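Local coordinates for protein alkane monooxygenase (Geobacillus thermodenitrificans, PDB 3B9O) that belongs to the luciferase-like monooxygenase family, has a TIM-barrel fold and holds a flavin mononucleotide in its pocket, at residues H20-R32 with F375-V387. Numbering follows the deposited sequence.
Sequences HGLWRHPENQRHR and FNLVQYVSPGTFV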
# COMPACT_ATOMS: atom_id res chain seq x y z
N HIS A 20 5.40 -13.83 10.28
CA HIS A 20 6.61 -13.92 11.14
C HIS A 20 7.07 -15.32 11.45
O HIS A 20 6.25 -16.22 11.61
CB HIS A 20 6.48 -12.96 12.31
CG HIS A 20 6.36 -11.55 11.83
ND1 HIS A 20 5.23 -10.77 12.01
CD2 HIS A 20 7.22 -10.80 11.10
CE1 HIS A 20 5.42 -9.60 11.45
NE2 HIS A 20 6.62 -9.59 10.88
N GLY A 21 8.38 -15.53 11.35
CA GLY A 21 8.97 -16.83 11.53
C GLY A 21 9.27 -17.55 10.23
O GLY A 21 10.10 -18.47 10.20
N LEU A 22 8.60 -17.15 9.15
CA LEU A 22 8.70 -17.86 7.89
C LEU A 22 10.03 -17.73 7.15
O LEU A 22 10.29 -18.54 6.28
CB LEU A 22 7.51 -17.58 6.95
CG LEU A 22 6.64 -18.74 7.40
CD1 LEU A 22 5.64 -18.36 8.49
CD2 LEU A 22 6.17 -19.65 6.35
N TRP A 23 10.83 -16.74 7.51
CA TRP A 23 12.16 -16.54 6.89
C TRP A 23 12.99 -17.83 6.95
O TRP A 23 13.82 -18.10 6.07
CB TRP A 23 12.91 -15.38 7.56
CG TRP A 23 13.30 -15.58 8.99
CD1 TRP A 23 12.58 -15.20 10.10
CD2 TRP A 23 14.52 -16.18 9.50
NE1 TRP A 23 13.27 -15.50 11.25
CE2 TRP A 23 14.47 -16.10 10.91
CE3 TRP A 23 15.66 -16.76 8.89
CZ2 TRP A 23 15.50 -16.60 11.74
CZ3 TRP A 23 16.69 -17.24 9.72
CH2 TRP A 23 16.58 -17.18 11.11
N ARG A 24 12.72 -18.64 7.98
CA ARG A 24 13.33 -19.97 8.16
C ARG A 24 12.95 -21.06 7.15
O ARG A 24 13.67 -22.05 6.98
CB ARG A 24 13.05 -20.47 9.56
CG ARG A 24 13.59 -19.56 10.66
CD ARG A 24 13.10 -20.02 12.05
NE ARG A 24 11.65 -19.82 12.27
CZ ARG A 24 10.95 -20.44 13.22
NH1 ARG A 24 11.54 -21.33 14.02
NH2 ARG A 24 9.66 -20.18 13.38
N HIS A 25 11.79 -20.92 6.53
CA HIS A 25 11.32 -21.93 5.59
C HIS A 25 12.35 -22.17 4.45
O HIS A 25 12.88 -21.23 3.88
CB HIS A 25 9.95 -21.53 5.04
CG HIS A 25 9.30 -22.61 4.24
ND1 HIS A 25 8.30 -23.41 4.76
CD2 HIS A 25 9.51 -23.04 2.98
CE1 HIS A 25 7.91 -24.27 3.84
NE2 HIS A 25 8.63 -24.07 2.75
N PRO A 26 12.64 -23.46 4.14
CA PRO A 26 13.75 -23.74 3.24
C PRO A 26 13.54 -23.19 1.83
O PRO A 26 14.50 -23.13 1.05
CB PRO A 26 13.80 -25.27 3.20
CG PRO A 26 12.97 -25.74 4.28
CD PRO A 26 11.96 -24.69 4.57
N GLU A 27 12.31 -22.80 1.50
CA GLU A 27 12.00 -22.36 0.15
C GLU A 27 12.02 -20.83 0.04
O GLU A 27 11.95 -20.30 -1.05
CB GLU A 27 10.64 -22.92 -0.31
CG GLU A 27 10.64 -24.42 -0.63
CD GLU A 27 11.52 -24.81 -1.82
OE1 GLU A 27 12.55 -25.48 -1.59
OE2 GLU A 27 11.20 -24.43 -2.97
N ASN A 28 12.19 -20.13 1.16
CA ASN A 28 11.99 -18.69 1.24
C ASN A 28 13.20 -17.91 0.78
O ASN A 28 14.32 -18.41 0.75
CB ASN A 28 11.64 -18.33 2.70
CG ASN A 28 10.63 -17.19 2.79
OD1 ASN A 28 9.99 -16.97 3.85
ND2 ASN A 28 10.46 -16.49 1.71
N GLN A 29 12.97 -16.66 0.41
CA GLN A 29 13.99 -15.78 -0.14
C GLN A 29 14.02 -14.39 0.52
O GLN A 29 14.54 -13.47 -0.09
CB GLN A 29 13.77 -15.67 -1.66
CG GLN A 29 14.23 -16.93 -2.38
CD GLN A 29 14.16 -16.85 -3.88
OE1 GLN A 29 14.11 -17.88 -4.54
NE2 GLN A 29 14.15 -15.63 -4.44
N ARG A 30 13.45 -14.27 1.73
CA ARG A 30 13.44 -13.02 2.50
C ARG A 30 14.82 -12.42 2.76
O ARG A 30 14.95 -11.20 2.85
CB ARG A 30 12.75 -13.18 3.88
CG ARG A 30 11.27 -13.54 3.83
CD ARG A 30 10.50 -12.77 2.77
NE ARG A 30 10.57 -11.31 2.88
CZ ARG A 30 10.06 -10.46 1.99
NH1 ARG A 30 9.43 -10.92 0.90
NH2 ARG A 30 10.20 -9.13 2.16
N HIS A 31 15.83 -13.29 2.93
CA HIS A 31 17.22 -12.86 3.09
C HIS A 31 17.77 -12.19 1.82
O HIS A 31 18.82 -11.58 1.89
CB HIS A 31 18.11 -14.04 3.53
CG HIS A 31 17.96 -15.25 2.64
ND1 HIS A 31 18.91 -15.63 1.73
CD2 HIS A 31 16.91 -16.09 2.47
CE1 HIS A 31 18.47 -16.66 1.03
NE2 HIS A 31 17.25 -16.94 1.45
N ARG A 32 17.07 -12.32 0.68
CA ARG A 32 17.44 -11.64 -0.57
C ARG A 32 16.98 -10.17 -0.65
O ARG A 32 17.18 -9.51 -1.67
CB ARG A 32 16.92 -12.39 -1.81
CG ARG A 32 17.47 -13.83 -1.92
CD ARG A 32 17.16 -14.42 -3.26
NE ARG A 32 17.84 -13.72 -4.38
CZ ARG A 32 17.36 -13.62 -5.62
NH1 ARG A 32 16.21 -14.17 -5.91
NH2 ARG A 32 18.02 -12.99 -6.57
N PHE A 375 -7.51 -6.89 -4.60
CA PHE A 375 -6.84 -7.48 -3.46
C PHE A 375 -5.37 -7.10 -3.41
O PHE A 375 -4.69 -7.01 -4.45
CB PHE A 375 -6.95 -9.03 -3.50
CG PHE A 375 -8.36 -9.55 -3.40
CD1 PHE A 375 -9.14 -9.68 -4.55
CD2 PHE A 375 -8.92 -9.84 -2.16
CE1 PHE A 375 -10.45 -10.16 -4.48
CE2 PHE A 375 -10.23 -10.35 -2.08
CZ PHE A 375 -10.99 -10.49 -3.25
N ASN A 376 -4.87 -6.96 -2.19
CA ASN A 376 -3.42 -7.00 -1.98
C ASN A 376 -3.08 -8.42 -1.56
O ASN A 376 -3.58 -8.88 -0.51
CB ASN A 376 -2.96 -6.05 -0.89
CG ASN A 376 -2.79 -4.64 -1.37
OD1 ASN A 376 -2.91 -4.33 -2.55
ND2 ASN A 376 -2.50 -3.74 -0.41
N LEU A 377 -2.30 -9.11 -2.38
CA LEU A 377 -1.90 -10.48 -2.08
C LEU A 377 -0.71 -10.54 -1.08
O LEU A 377 0.43 -10.14 -1.39
CB LEU A 377 -1.64 -11.27 -3.37
CG LEU A 377 -1.17 -12.74 -3.26
CD1 LEU A 377 -2.18 -13.63 -2.52
CD2 LEU A 377 -0.92 -13.30 -4.65
N VAL A 378 -1.02 -11.07 0.10
CA VAL A 378 -0.12 -11.21 1.20
C VAL A 378 0.69 -12.51 1.03
O VAL A 378 0.12 -13.55 0.64
CB VAL A 378 -0.91 -11.25 2.57
CG1 VAL A 378 0.06 -11.35 3.77
CG2 VAL A 378 -1.83 -10.00 2.72
N GLN A 379 1.99 -12.44 1.32
CA GLN A 379 2.88 -13.60 1.17
C GLN A 379 3.09 -14.39 2.46
O GLN A 379 3.25 -13.81 3.52
CB GLN A 379 4.24 -13.13 0.67
CG GLN A 379 4.20 -12.37 -0.67
CD GLN A 379 5.58 -11.86 -1.04
OE1 GLN A 379 5.88 -10.68 -0.87
NE2 GLN A 379 6.44 -12.74 -1.50
N TYR A 380 3.10 -15.71 2.35
CA TYR A 380 3.62 -16.57 3.40
C TYR A 380 5.05 -16.98 3.08
O TYR A 380 5.86 -17.16 4.00
CB TYR A 380 2.79 -17.85 3.54
CG TYR A 380 1.44 -17.69 4.17
CD1 TYR A 380 1.30 -17.17 5.46
CD2 TYR A 380 0.30 -18.12 3.51
CE1 TYR A 380 0.02 -17.03 6.06
CE2 TYR A 380 -0.97 -18.00 4.10
CZ TYR A 380 -1.09 -17.45 5.39
OH TYR A 380 -2.34 -17.31 5.97
N VAL A 381 5.35 -17.17 1.79
CA VAL A 381 6.71 -17.50 1.38
C VAL A 381 7.02 -16.76 0.08
O VAL A 381 6.13 -16.54 -0.75
CB VAL A 381 6.92 -19.09 1.30
CG1 VAL A 381 6.14 -19.70 0.15
CG2 VAL A 381 8.35 -19.44 1.18
N SER A 382 8.27 -16.31 -0.05
CA SER A 382 8.76 -15.68 -1.28
C SER A 382 9.75 -16.59 -2.03
O SER A 382 10.75 -17.01 -1.48
CB SER A 382 9.47 -14.38 -0.93
OG SER A 382 8.59 -13.54 -0.19
N PRO A 383 9.53 -16.80 -3.34
CA PRO A 383 8.43 -16.32 -4.16
C PRO A 383 7.25 -17.29 -4.31
O PRO A 383 6.39 -17.04 -5.14
CB PRO A 383 9.11 -16.15 -5.54
CG PRO A 383 10.05 -17.33 -5.57
CD PRO A 383 10.56 -17.47 -4.14
N GLY A 384 7.22 -18.35 -3.50
CA GLY A 384 6.22 -19.40 -3.62
C GLY A 384 4.77 -18.90 -3.63
O GLY A 384 3.98 -19.32 -4.49
N THR A 385 4.38 -18.03 -2.70
CA THR A 385 2.95 -17.61 -2.81
C THR A 385 2.62 -16.96 -4.14
O THR A 385 1.62 -17.31 -4.74
CB THR A 385 2.25 -16.96 -1.54
OG1 THR A 385 1.41 -15.79 -1.81
CG2 THR A 385 3.04 -16.89 -0.40
N PHE A 386 3.46 -16.04 -4.61
CA PHE A 386 3.20 -15.37 -5.88
C PHE A 386 3.27 -16.36 -7.06
O PHE A 386 2.44 -16.33 -7.98
CB PHE A 386 4.17 -14.20 -6.09
CG PHE A 386 3.98 -13.03 -5.14
CD1 PHE A 386 5.05 -12.20 -4.84
CD2 PHE A 386 2.72 -12.70 -4.62
CE1 PHE A 386 4.90 -11.07 -4.03
CE2 PHE A 386 2.56 -11.59 -3.74
CZ PHE A 386 3.64 -10.77 -3.46
N VAL A 387 4.29 -17.22 -7.07
CA VAL A 387 4.45 -18.22 -8.13
C VAL A 387 3.23 -19.17 -8.23
O VAL A 387 2.68 -19.38 -9.31
CB VAL A 387 5.77 -19.06 -7.92
CG1 VAL A 387 5.79 -20.30 -8.87
CG2 VAL A 387 7.02 -18.17 -8.14
O HOH W 1 9.05 -19.71 -1.84
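A buried loop-to-loop contact joins S382 and V381, between strand 374-378 and helix 384-399 of the TIM barrel, to N28, Q29 and R30. These three lie in the loop between strand 6-12 and helix 36-48, and strand 6-12 pairs in parallel with strand 374-378. The R30 side chain folds back at chi2 (-42°) and chi3 (-57°), which brings its guanidinium to the S382 hydroxyl. NH1 of R30 donates to OG of S382 at 3.0 Å. The hydroxyl lies almost in the guanidinium plane, at its edge. The other nitrogens of R30 bond elsewhere in the chain: NE to V15 O, NH2 to C14 O and, in a salt bridge, to E11. Beside this, CG2 of V381 packs 3.6 Å from CG of N28. The backbones come close too, with Q29 N 2.9 Å from S382 O. The amide carbon CD of Q29 lies 3.7 Å from CD of P383, which follows a cis peptide and sits at the N-cap position of helix 384-399. One water accepts from G384 N and donates to E27 O, linking the helix start to the loop. All three guanidinium nitrogens of R30 are hydrogen-bonded, which should fix the group's rotation, and the E11 carboxylate probably balances its buried charge.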